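Local coordinates for AvmM (PDB 7FE6), which catalyses macrocyclization by dehydration and Michael-type addition in the biosynthesis of alchivemycin A, at the interface of chains A and B. Numbering follows the deposited sequence. Chains: chain A/B, AvmM.

Contact 1: the interface of chains A and B. Residues chain A 151-152; chain B 82, 84-85, 120, 139.
The loop just ahead of strand 153-162 of one AvmM copy inserts A:His152 between strand 135-144 of a second copy and the loop that follows its strand 77-83. The two strand-rich subunits are not related by an exact two-fold axis, and the deposited trimeric assembly may or may not be the biological one. A:His152 ND1 and B:His139 NE2, ring nitrogens of the two imidazoles, share a hydrogen bond of 3.0 Å in which either nitrogen could be the donor; it bends to 150° at the hydrogen. ND1 reaches B:His139 at its ring edge, in plane, and the two rings stand nearly perpendicular, at 83°. With CG anti to the backbone N (chi1 171°), the A:His152 ring is carried toward chain B and laid against the backbone of B:Ser84. There B:Ser84 CA sits over the centre of one imidazole face, a CH-pi contact 3.7 Å from the centroid. B:Ile120 CD1 approaches the ring's carbon side, 3.9 Å from A:His152 CD2, while B:Arg85 CA packs on A:His152 CB. The bent chain of B:Lys82 brings its terminal amine NZ 2.8 Å from the carbonyl oxygen of B:Ser84, which accepts in its carbonyl plane on a lone pair; this ties the lysine to the loop that lies against the face of A:His152. From there NZ makes a weak hydrogen bond to the backbone O of A:Glu151, 3.3 Å away.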
ATOM      1  N   GLU A 151      -3.629  -1.368  21.827  1.00 53.17           N
ATOM      2  CA  GLU A 151      -2.460  -0.581  21.489  1.00 57.22           C
ATOM      3  C   GLU A 151      -1.581  -1.215  20.412  1.00 60.30           C
ATOM      4  O   GLU A 151      -0.605  -0.594  19.973  1.00 56.37           O
ATOM      5  CB  GLU A 151      -1.691  -0.276  22.771  1.00 59.89           C
ATOM      6  CG  GLU A 151      -2.478   0.768  23.560  1.00 59.67           C
ATOM      7  CD  GLU A 151      -2.707   2.008  22.684  1.00 63.70           C
ATOM      8  OE1 GLU A 151      -1.664   2.613  22.292  1.00 60.51           O
ATOM      9  OE2 GLU A 151      -3.880   2.317  22.308  1.00 57.66           O
ATOM     10  N   HIS A 152      -1.910  -2.420  19.961  1.00 59.19           N
ATOM     11  CA  HIS A 152      -1.285  -2.959  18.761  1.00 58.76           C
ATOM     12  C   HIS A 152      -2.196  -4.046  18.207  1.00 59.00           C
ATOM     13  O   HIS A 152      -2.315  -5.130  18.792  1.00 57.36           O
ATOM     14  CB  HIS A 152       0.122  -3.492  19.024  1.00 57.83           C
ATOM     15  CG  HIS A 152       0.687  -4.251  17.862  1.00 59.07           C
ATOM     16  ND1 HIS A 152       0.844  -3.687  16.611  1.00 57.02           N
ATOM     17  CD2 HIS A 152       1.072  -5.546  17.741  1.00 58.62           C
ATOM     18  CE1 HIS A 152       1.334  -4.593  15.782  1.00 58.52           C
ATOM     19  NE2 HIS A 152       1.480  -5.730  16.442  1.00 61.33           N
TER
ATOM     20  N   LYS B  82       6.779   3.147  18.556  1.00 56.81           N
ATOM     21  CA  LYS B  82       6.445   2.027  19.424  1.00 59.79           C
ATOM     22  C   LYS B  82       6.504   0.748  18.600  1.00 60.35           C
ATOM     23  O   LYS B  82       5.777   0.619  17.604  1.00 59.19           O
ATOM     24  CB  LYS B  82       5.053   2.266  20.011  1.00 57.99           C
ATOM     25  CG  LYS B  82       4.285   1.082  20.464  1.00 58.89           C
ATOM     26  CD  LYS B  82       2.808   1.386  20.358  1.00 57.88           C
ATOM     27  CE  LYS B  82       2.063   0.804  21.510  1.00 60.86           C
ATOM     28  NZ  LYS B  82       2.275  -0.653  21.632  1.00 62.15           N
ATOM     29  N   SER B  84       5.501  -2.687  17.772  1.00 60.22           N
ATOM     30  CA  SER B  84       4.384  -3.607  17.988  1.00 59.07           C
ATOM     31  C   SER B  84       3.681  -3.261  19.299  1.00 61.16           C
ATOM     32  O   SER B  84       3.231  -2.121  19.459  1.00 60.66           O
ATOM     33  CB  SER B  84       4.861  -5.058  17.965  1.00 60.30           C
ATOM     34  OG  SER B  84       5.354  -5.412  16.676  1.00 57.63           O
ATOM     35  N   ARG B  85       3.586  -4.197  20.250  1.00 63.36           N
ATOM     36  CA  ARG B  85       2.848  -3.919  21.486  1.00 64.34           C
ATOM     37  C   ARG B  85       3.740  -3.422  22.629  1.00 64.45           C
ATOM     38  O   ARG B  85       3.244  -3.236  23.742  1.00 65.23           O
ATOM     39  CB  ARG B  85       2.032  -5.137  21.942  1.00 64.40           C
ATOM     40  CG  ARG B  85       2.792  -6.184  22.701  1.00 69.85           C
ATOM     41  CD  ARG B  85       1.925  -7.411  23.017  1.00 68.53           C
ATOM     42  NE  ARG B  85       2.754  -8.416  23.670  1.00 68.48           N
ATOM     43  CZ  ARG B  85       2.571  -9.720  23.532  1.00 70.88           C
ATOM     44  NH1 ARG B  85       1.595 -10.165  22.750  1.00 72.61           N
ATOM     45  NH2 ARG B  85       3.385 -10.573  24.136  1.00 71.92           N
ATOM     46  N   ILE B 120       6.377 -10.593  21.143  1.00 70.53           N
ATOM     47  CA  ILE B 120       5.668 -11.287  20.075  1.00 74.14           C
ATOM     48  C   ILE B 120       6.711 -12.085  19.313  1.00 72.24           C
ATOM     49  O   ILE B 120       6.774 -13.316  19.417  1.00 70.93           O
ATOM     50  CB  ILE B 120       4.921 -10.308  19.148  1.00 72.15           C
ATOM     51  CG1 ILE B 120       3.909  -9.483  19.938  1.00 70.14           C
ATOM     52  CG2 ILE B 120       4.198 -11.058  18.039  1.00 71.18           C
ATOM     53  CD1 ILE B 120       3.107  -8.565  19.086  1.00 65.81           C
ATOM     54  N   HIS B 139       4.524   1.755  15.147  1.00 53.13           N
ATOM     55  CA  HIS B 139       3.581   2.853  15.171  1.00 53.80           C
ATOM     56  C   HIS B 139       4.398   4.126  15.351  1.00 55.00           C
ATOM     57  O   HIS B 139       5.303   4.168  16.190  1.00 55.37           O
ATOM     58  CB  HIS B 139       2.583   2.679  16.313  1.00 52.63           C
ATOM     59  CG  HIS B 139       1.832   1.387  16.260  1.00 55.13           C
ATOM     60  ND1 HIS B 139       0.578   1.273  15.697  1.00 51.45           N
ATOM     61  CD2 HIS B 139       2.158   0.152  16.706  1.00 54.60           C
ATOM     62  CE1 HIS B 139       0.170   0.021  15.795  1.00 51.50           C
ATOM     63  NE2 HIS B 139       1.107  -0.679  16.407  1.00 51.58           N
TER

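Contact 2: the interface of chains A and B. Residues chain A 32-33, 185-186; chain B 29, 44, 46, 139.
A:Ser186, on strand 183-189 of chain A, lies against strand 40-49 of chain B, with B:Ile29 from the end of strand 24-29 and A:Ala185 packing beside it. The patch is a small, mostly apolar piece of the subunit contact seen in the deposited assembly, whose biological standing the structure alone does not settle. A hydrogen bond from side chain to backbone crosses here: the hydroxyl OG of B:Ser44 donates to the carbonyl oxygen of A:Ser186 at 2.7 Å. The donor stands above the carbonyl plane, 41° out of it, and therefore does not follow a lone pair. B:Ser44 has its hydroxyl between the backbone N and the carbonyl carbon (chi1 73°), which turns OG toward chain A.

A:Ser186 lies over one face of the B:Phe46 ring, offset toward the CD1-CE1 border. Its hydroxyl OG, anti to the carbonyl carbon (chi1 -65°), stands over the ring 3.6 Å from B:Phe46 CD1, with CB and the backbone N displaced farther outward on the same side. The two serines thus meet the phenyl differently, since B:Ser44 OG lies in plane at its edge. A:Ala185 CA, near CZ, is on the A:Ser186 side but beyond the ring edge. Neighbouring B:Ile29 brings both branches to the surface. Its CG1 branch points toward A:Ala185, while the CG2 methyl faces the carbonyl oxygen of A:Ser186 at 3.8 Å. That oxygen thus has a hydroxyl on one approach and a methyl on another. Farther along, A:Ala33 sets its methyl CB 3.8 Å from the backbone N of B:Ser44. The terminal methyl CD1 of B:Ile29 rests 3.6 Å from A:Ala185 CB.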
ATOM      1  N   PRO A  32      -7.192   3.585   8.457  1.00 40.41           N
ATOM      2  CA  PRO A  32      -6.489   4.530   9.319  1.00 39.97           C
ATOM      3  C   PRO A  32      -5.565   3.796  10.276  1.00 42.12           C
ATOM      4  O   PRO A  32      -5.805   2.649  10.655  1.00 40.59           O
ATOM      5  CB  PRO A  32      -7.626   5.237  10.066  1.00 40.49           C
ATOM      6  CG  PRO A  32      -8.743   4.264  10.085  1.00 39.91           C
ATOM      7  CD  PRO A  32      -8.595   3.391   8.867  1.00 43.08           C
ATOM      8  N   ALA A  33      -4.473   4.475  10.645  1.00 42.52           N
ATOM      9  CA  ALA A  33      -3.526   3.927  11.611  1.00 40.75           C
ATOM     10  C   ALA A  33      -4.043   4.027  13.047  1.00 45.73           C
ATOM     11  O   ALA A  33      -3.506   3.348  13.936  1.00 48.15           O
ATOM     12  CB  ALA A  33      -2.175   4.625  11.482  1.00 42.01           C
ATOM     13  N   ALA A 185      -2.546  -4.681   7.921  1.00 47.68           N
ATOM     14  CA  ALA A 185      -2.691  -3.259   8.194  1.00 46.11           C
ATOM     15  C   ALA A 185      -2.660  -3.122   9.708  1.00 49.02           C
ATOM     16  O   ALA A 185      -3.582  -3.593  10.386  1.00 49.43           O
ATOM     17  CB  ALA A 185      -3.984  -2.711   7.598  1.00 43.20           C
ATOM     18  N   SER A 186      -1.589  -2.521  10.240  1.00 48.35           N
ATOM     19  CA  SER A 186      -1.457  -2.328  11.682  1.00 49.48           C
ATOM     20  C   SER A 186      -2.090  -1.018  12.110  1.00 48.89           C
ATOM     21  O   SER A 186      -1.980  -0.007  11.429  1.00 49.73           O
ATOM     22  CB  SER A 186       0.005  -2.338  12.112  1.00 49.90           C
ATOM     23  OG  SER A 186       0.578  -3.607  11.894  1.00 50.62           O
TER
ATOM     24  N   ILE B  29       0.856   2.184   6.521  1.00 40.62           N
ATOM     25  CA  ILE B  29      -0.572   2.384   6.700  1.00 41.13           C
ATOM     26  C   ILE B  29      -0.753   3.775   7.304  1.00 42.92           C
ATOM     27  O   ILE B  29      -0.067   4.129   8.270  1.00 45.49           O
ATOM     28  CB  ILE B  29      -1.185   1.295   7.603  1.00 42.11           C
ATOM     29  CG1 ILE B  29      -1.182  -0.077   6.893  1.00 39.79           C
ATOM     30  CG2 ILE B  29      -2.548   1.737   8.112  1.00 37.99           C
ATOM     31  CD1 ILE B  29      -2.164  -0.191   5.765  1.00 35.93           C
ATOM     32  N   SER B  44       1.525   3.887  10.793  1.00 43.89           N
ATOM     33  CA  SER B  44       2.173   2.641  11.153  1.00 47.06           C
ATOM     34  C   SER B  44       2.964   2.130   9.964  1.00 47.97           C
ATOM     35  O   SER B  44       2.631   2.406   8.805  1.00 47.73           O
ATOM     36  CB  SER B  44       1.126   1.599  11.623  1.00 46.82           C
ATOM     37  OG  SER B  44       0.366   1.096  10.538  1.00 42.65           O
ATOM     38  N   PHE B  46       5.422  -1.517   8.818  1.00 48.97           N
ATOM     39  CA  PHE B  46       5.757  -2.848   9.285  1.00 50.42           C
ATOM     40  C   PHE B  46       6.549  -3.554   8.201  1.00 51.35           C
ATOM     41  O   PHE B  46       6.320  -3.339   7.011  1.00 47.39           O
ATOM     42  CB  PHE B  46       4.497  -3.660   9.691  1.00 49.19           C
ATOM     43  CG  PHE B  46       3.261  -3.358   8.869  1.00 47.99           C
ATOM     44  CD1 PHE B  46       2.464  -2.253   9.164  1.00 45.31           C
ATOM     45  CD2 PHE B  46       2.879  -4.205   7.811  1.00 46.69           C
ATOM     46  CE1 PHE B  46       1.322  -1.968   8.404  1.00 46.19           C
ATOM     47  CE2 PHE B  46       1.748  -3.938   7.049  1.00 44.96           C
ATOM     48  CZ  PHE B  46       0.959  -2.808   7.345  1.00 46.14           C
ATOM     49  N   HIS B 139       4.524   1.755  15.147  1.00 53.13           N
ATOM     50  CA  HIS B 139       3.581   2.853  15.171  1.00 53.80           C
ATOM     51  C   HIS B 139       4.398   4.126  15.351  1.00 55.00           C
ATOM     52  O   HIS B 139       5.303   4.168  16.190  1.00 55.37           O
ATOM     53  CB  HIS B 139       2.583   2.679  16.313  1.00 52.63           C
ATOM     54  CG  HIS B 139       1.832   1.387  16.260  1.00 55.13           C
ATOM     55  ND1 HIS B 139       0.578   1.273  15.697  1.00 51.45           N
ATOM     56  CD2 HIS B 139       2.158   0.152  16.706  1.00 54.60           C
ATOM     57  CE1 HIS B 139       0.170   0.021  15.795  1.00 51.50           C
ATOM     58  NE2 HIS B 139       1.107  -0.679  16.407  1.00 51.58           N
TER

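Contacts 1 and 2 are neighbouring patches of the same A-B interface, their C-alpha centres about 10 Å apart. B:His139 on strand 135-144 belongs to both: its ring bonds across in contact 1 and only borders the chain A strand in contact 2. Chain B otherwise supplies different elements, strand 77-83 and nearby loops to contact 1, strands 24-29 and 40-49 to contact 2. Chain A likewise contributes separate segments. Contact 1 is more polar and contact 2 more apolar, and together they would help fix how the two subunits sit against each other, if this packing persists outside the crystal.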